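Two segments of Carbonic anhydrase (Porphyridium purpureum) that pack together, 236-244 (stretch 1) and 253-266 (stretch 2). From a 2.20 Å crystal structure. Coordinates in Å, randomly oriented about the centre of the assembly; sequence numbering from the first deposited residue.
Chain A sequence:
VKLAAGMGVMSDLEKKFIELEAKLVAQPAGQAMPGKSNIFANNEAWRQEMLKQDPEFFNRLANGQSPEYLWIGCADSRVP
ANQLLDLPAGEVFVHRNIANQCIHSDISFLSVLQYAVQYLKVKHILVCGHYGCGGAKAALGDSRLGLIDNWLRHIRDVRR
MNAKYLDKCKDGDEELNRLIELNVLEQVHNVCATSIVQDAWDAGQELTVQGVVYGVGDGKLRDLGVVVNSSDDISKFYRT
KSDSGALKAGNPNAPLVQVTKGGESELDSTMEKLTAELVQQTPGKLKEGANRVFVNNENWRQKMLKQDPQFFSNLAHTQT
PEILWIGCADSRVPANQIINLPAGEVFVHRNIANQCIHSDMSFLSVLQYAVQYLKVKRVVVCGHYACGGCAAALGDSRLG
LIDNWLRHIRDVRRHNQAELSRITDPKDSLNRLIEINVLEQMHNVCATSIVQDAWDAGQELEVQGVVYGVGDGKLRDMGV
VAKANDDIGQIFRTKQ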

# COMPACT_ATOMS: atom_id res chain seq x y z
N LYS A 236 -10.43 -19.79 17.31
CA LYS A 236 -10.97 -20.94 18.03
C LYS A 236 -9.96 -21.50 19.04
O LYS A 236 -10.33 -22.22 19.96
CB LYS A 236 -11.35 -22.05 17.05
CG LYS A 236 -10.21 -22.48 16.14
CD LYS A 236 -10.64 -23.61 15.20
CE LYS A 236 -9.52 -24.03 14.28
NZ LYS A 236 -9.95 -25.13 13.38
N PHE A 237 -8.68 -21.21 18.82
CA PHE A 237 -7.63 -21.66 19.73
C PHE A 237 -7.41 -20.65 20.84
O PHE A 237 -6.72 -20.96 21.80
CB PHE A 237 -6.29 -21.81 19.00
CG PHE A 237 -6.34 -22.74 17.82
CD1 PHE A 237 -6.02 -22.28 16.55
CD2 PHE A 237 -6.67 -24.07 17.98
CE1 PHE A 237 -6.03 -23.13 15.45
CE2 PHE A 237 -6.69 -24.94 16.88
CZ PHE A 237 -6.36 -24.46 15.61
N TYR A 238 -7.99 -19.46 20.72
CA TYR A 238 -7.77 -18.41 21.72
C TYR A 238 -8.98 -17.78 22.34
O TYR A 238 -8.85 -16.99 23.26
CB TYR A 238 -6.95 -17.28 21.12
CG TYR A 238 -5.62 -17.76 20.64
CD1 TYR A 238 -5.42 -18.10 19.29
CD2 TYR A 238 -4.57 -17.95 21.54
CE1 TYR A 238 -4.19 -18.63 18.85
CE2 TYR A 238 -3.35 -18.47 21.12
CZ TYR A 238 -3.17 -18.81 19.78
OH TYR A 238 -1.93 -19.33 19.50
N ARG A 239 -10.16 -18.07 21.82
CA ARG A 239 -11.34 -17.45 22.37
C ARG A 239 -12.32 -18.52 22.82
O ARG A 239 -12.54 -19.51 22.11
CB ARG A 239 -11.98 -16.53 21.32
CG ARG A 239 -12.24 -15.08 21.79
CD ARG A 239 -10.95 -14.31 22.02
NE ARG A 239 -11.18 -12.99 22.59
CZ ARG A 239 -10.73 -11.86 22.05
NH1 ARG A 239 -10.04 -11.89 20.92
NH2 ARG A 239 -10.96 -10.69 22.64
N THR A 240 -12.83 -18.36 24.03
CA THR A 240 -13.82 -19.29 24.54
C THR A 240 -15.10 -18.94 23.75
O THR A 240 -15.29 -17.80 23.35
CB THR A 240 -14.06 -19.06 26.03
OG1 THR A 240 -12.80 -18.96 26.71
CG2 THR A 240 -14.83 -20.24 26.60
N LYS A 241 -15.97 -19.92 23.53
CA LYS A 241 -17.21 -19.70 22.77
C LYS A 241 -18.04 -18.48 23.21
O LYS A 241 -18.74 -17.87 22.40
CB LYS A 241 -18.08 -20.96 22.83
CG LYS A 241 -19.03 -21.10 21.65
CD LYS A 241 -18.29 -21.03 20.31
CE LYS A 241 -19.04 -21.78 19.21
NZ LYS A 241 -20.49 -21.43 19.16
N SER A 242 -17.95 -18.15 24.49
CA SER A 242 -18.65 -17.00 25.05
C SER A 242 -17.96 -15.69 24.64
O SER A 242 -18.62 -14.74 24.20
CB SER A 242 -18.68 -17.14 26.58
OG SER A 242 -17.43 -17.59 27.09
N ASP A 243 -16.63 -15.67 24.74
CA ASP A 243 -15.84 -14.50 24.39
C ASP A 243 -15.73 -14.29 22.89
O ASP A 243 -15.38 -13.21 22.43
CB ASP A 243 -14.46 -14.57 25.04
CG ASP A 243 -14.52 -14.43 26.56
OD1 ASP A 243 -15.30 -13.57 27.05
OD2 ASP A 243 -13.81 -15.18 27.26
N SER A 244 -16.05 -15.33 22.13
CA SER A 244 -16.02 -15.29 20.67
C SER A 244 -16.91 -14.15 20.12
O SER A 244 -18.01 -13.90 20.63
CB SER A 244 -16.46 -16.67 20.13
OG SER A 244 -17.04 -16.59 18.84
N ASN A 253 -11.65 -5.83 24.83
CA ASN A 253 -10.97 -6.24 26.06
C ASN A 253 -11.24 -7.67 26.53
O ASN A 253 -10.73 -8.09 27.58
CB ASN A 253 -11.29 -5.26 27.20
CG ASN A 253 -11.01 -3.81 26.84
OD1 ASN A 253 -11.86 -2.93 27.06
ND2 ASN A 253 -9.84 -3.55 26.27
N ALA A 254 -12.05 -8.42 25.79
CA ALA A 254 -12.33 -9.81 26.15
C ALA A 254 -10.98 -10.54 26.21
O ALA A 254 -10.13 -10.37 25.35
CB ALA A 254 -13.24 -10.46 25.12
N PRO A 255 -10.80 -11.40 27.22
CA PRO A 255 -9.54 -12.15 27.40
C PRO A 255 -9.13 -13.14 26.31
O PRO A 255 -9.97 -13.68 25.57
CB PRO A 255 -9.79 -12.87 28.72
CG PRO A 255 -11.26 -13.20 28.63
CD PRO A 255 -11.83 -11.88 28.16
N LEU A 256 -7.83 -13.36 26.19
CA LEU A 256 -7.29 -14.34 25.26
C LEU A 256 -6.97 -15.57 26.10
O LEU A 256 -6.13 -15.51 27.00
CB LEU A 256 -6.03 -13.85 24.55
CG LEU A 256 -6.25 -13.12 23.22
CD1 LEU A 256 -4.92 -13.00 22.52
CD2 LEU A 256 -7.22 -13.88 22.35
N VAL A 257 -7.70 -16.64 25.85
CA VAL A 257 -7.55 -17.90 26.56
C VAL A 257 -6.93 -18.94 25.62
O VAL A 257 -7.52 -19.30 24.60
CB VAL A 257 -8.93 -18.41 27.05
CG1 VAL A 257 -8.81 -19.76 27.72
CG2 VAL A 257 -9.56 -17.41 28.00
N GLN A 258 -5.74 -19.42 25.97
CA GLN A 258 -5.03 -20.42 25.17
C GLN A 258 -5.75 -21.78 25.25
O GLN A 258 -5.41 -22.63 26.09
CB GLN A 258 -3.58 -20.53 25.66
CG GLN A 258 -2.63 -21.31 24.78
CD GLN A 258 -1.24 -21.45 25.41
OE1 GLN A 258 -1.12 -21.69 26.61
NE2 GLN A 258 -0.20 -21.29 24.60
N VAL A 259 -6.77 -21.96 24.41
CA VAL A 259 -7.57 -23.19 24.36
C VAL A 259 -6.69 -24.40 24.05
O VAL A 259 -6.89 -25.48 24.59
CB VAL A 259 -8.71 -23.08 23.31
CG1 VAL A 259 -9.42 -24.40 23.14
CG2 VAL A 259 -9.71 -22.02 23.74
N THR A 260 -5.74 -24.21 23.14
CA THR A 260 -4.80 -25.26 22.76
C THR A 260 -3.48 -24.58 22.43
O THR A 260 -3.46 -23.43 22.02
CB THR A 260 -5.33 -26.18 21.60
OG1 THR A 260 -4.25 -26.60 20.75
CG2 THR A 260 -6.41 -25.49 20.78
N LYS A 261 -2.39 -25.31 22.68
CA LYS A 261 -1.03 -24.81 22.49
C LYS A 261 -0.57 -24.31 21.12
O LYS A 261 -0.42 -23.10 20.91
CB LYS A 261 -0.01 -25.83 23.03
CG LYS A 261 0.85 -25.31 24.17
CD LYS A 261 -0.01 -24.93 25.36
CE LYS A 261 0.82 -24.73 26.63
NZ LYS A 261 -0.03 -24.31 27.80
N GLY A 262 -0.26 -25.24 20.22
CA GLY A 262 0.22 -24.82 18.92
C GLY A 262 -0.75 -25.08 17.79
O GLY A 262 -0.41 -25.77 16.83
N GLY A 263 -1.95 -24.52 17.89
CA GLY A 263 -2.92 -24.74 16.84
C GLY A 263 -2.59 -24.04 15.52
O GLY A 263 -2.03 -22.93 15.48
N GLU A 264 -2.93 -24.71 14.42
CA GLU A 264 -2.73 -24.16 13.10
C GLU A 264 -4.10 -24.26 12.43
O GLU A 264 -4.89 -25.13 12.77
CB GLU A 264 -1.64 -24.91 12.33
CG GLU A 264 -1.89 -26.39 12.01
CD GLU A 264 -0.81 -26.99 11.09
OE1 GLU A 264 -0.89 -28.19 10.77
OE2 GLU A 264 0.13 -26.25 10.68
N SER A 265 -4.43 -23.31 11.57
CA SER A 265 -5.73 -23.32 10.93
C SER A 265 -5.79 -24.37 9.83
O SER A 265 -4.77 -24.95 9.47
CB SER A 265 -5.96 -21.94 10.34
OG SER A 265 -4.89 -21.63 9.46
N GLU A 266 -6.97 -24.52 9.22
CA GLU A 266 -7.12 -25.47 8.12
C GLU A 266 -6.22 -25.04 6.99
O GLU A 266 -5.65 -25.87 6.31
CB GLU A 266 -8.55 -25.48 7.57
CG GLU A 266 -9.65 -25.97 8.50
CD GLU A 266 -11.07 -25.84 7.88
OE1 GLU A 266 -11.20 -25.69 6.64
OE2 GLU A 266 -12.07 -25.88 8.65
O HOH W 1 -11.82 -24.22 11.12
O HOH W 2 -7.66 -26.41 12.79
O HOH W 3 -2.99 -22.54 19.69
O HOH W 4 -11.58 -16.12 25.60

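Two loop segments can pack closely without forming a sheet or a helix pair, provided that a few backbone hydrogen bonds fix their register and side chains and water fill the remaining space. The contact between residues 236-244 and 253-266 of this carbonic anhydrase illustrates the principle, burying 786 Å² in total.

Two main-chain hydrogen bonds cross the contact. Val259 N donates to Phe237 O at 2.8 Å, and Val257 N donates to Tyr238 O at 2.9 Å. Successive carbonyls of one segment thus meet alternate amides of the other, in descending order, so the chains run antiparallel here. The Val259 amide is shared: it also makes a weak bond of 2.8 Å from Val259 N to Val257 O within its own segment. That same carbonyl receives a CA-H...O contact, with Tyr238 CA 3.0 Å from Val257 O; the oxygen also lies close to two other acceptors, Phe237 O and Tyr238 O.

The aromatic contact depends on the absence of a side chain. Gly263 lies over one face of the Phe237 ring, its CA 3.6 Å from the ring centroid and only 9° off the normal, a nearly ideal CH-pi arrangement. A CB on Gly263 would point toward the ring and come within 2.5 Å of Phe237 CD2, a clash. Around the ring edge the neighbours are mixed: Phe237 CD2 approaches Thr260 CG2 at 3.2 Å, and Phe237 CZ approaches Glu264 O at 3.3 Å.

Side-chain packing continues next door, where Tyr238 CB touches Leu256 CD2 at 3.6 Å although the CA-to-CB bond of Tyr238 points away overall. Arg239 likewise starts away, but its side chain returns to the other segment, bringing Arg239 NH2 to 2.9 Å from Ala254 O and Arg239 NH1 to 3.7 Å from Leu256 CD2.

Water extends the polar network. Water 4 accepts from Thr240 N and donates to both Asp243 OD2 and Pro255 O, tying the turn of the first segment to the second. Water 3 accepts from Gly263 N and donates to Thr260 O at 2.5 Å and, weakly, to Tyr238 OH at 3.4 Å. The extended Lys236 side chain reaches the second segment through two waters, both accepting from its NZ: water 1 passes the link to Glu266 OE2, and water 2 to Glu264 O.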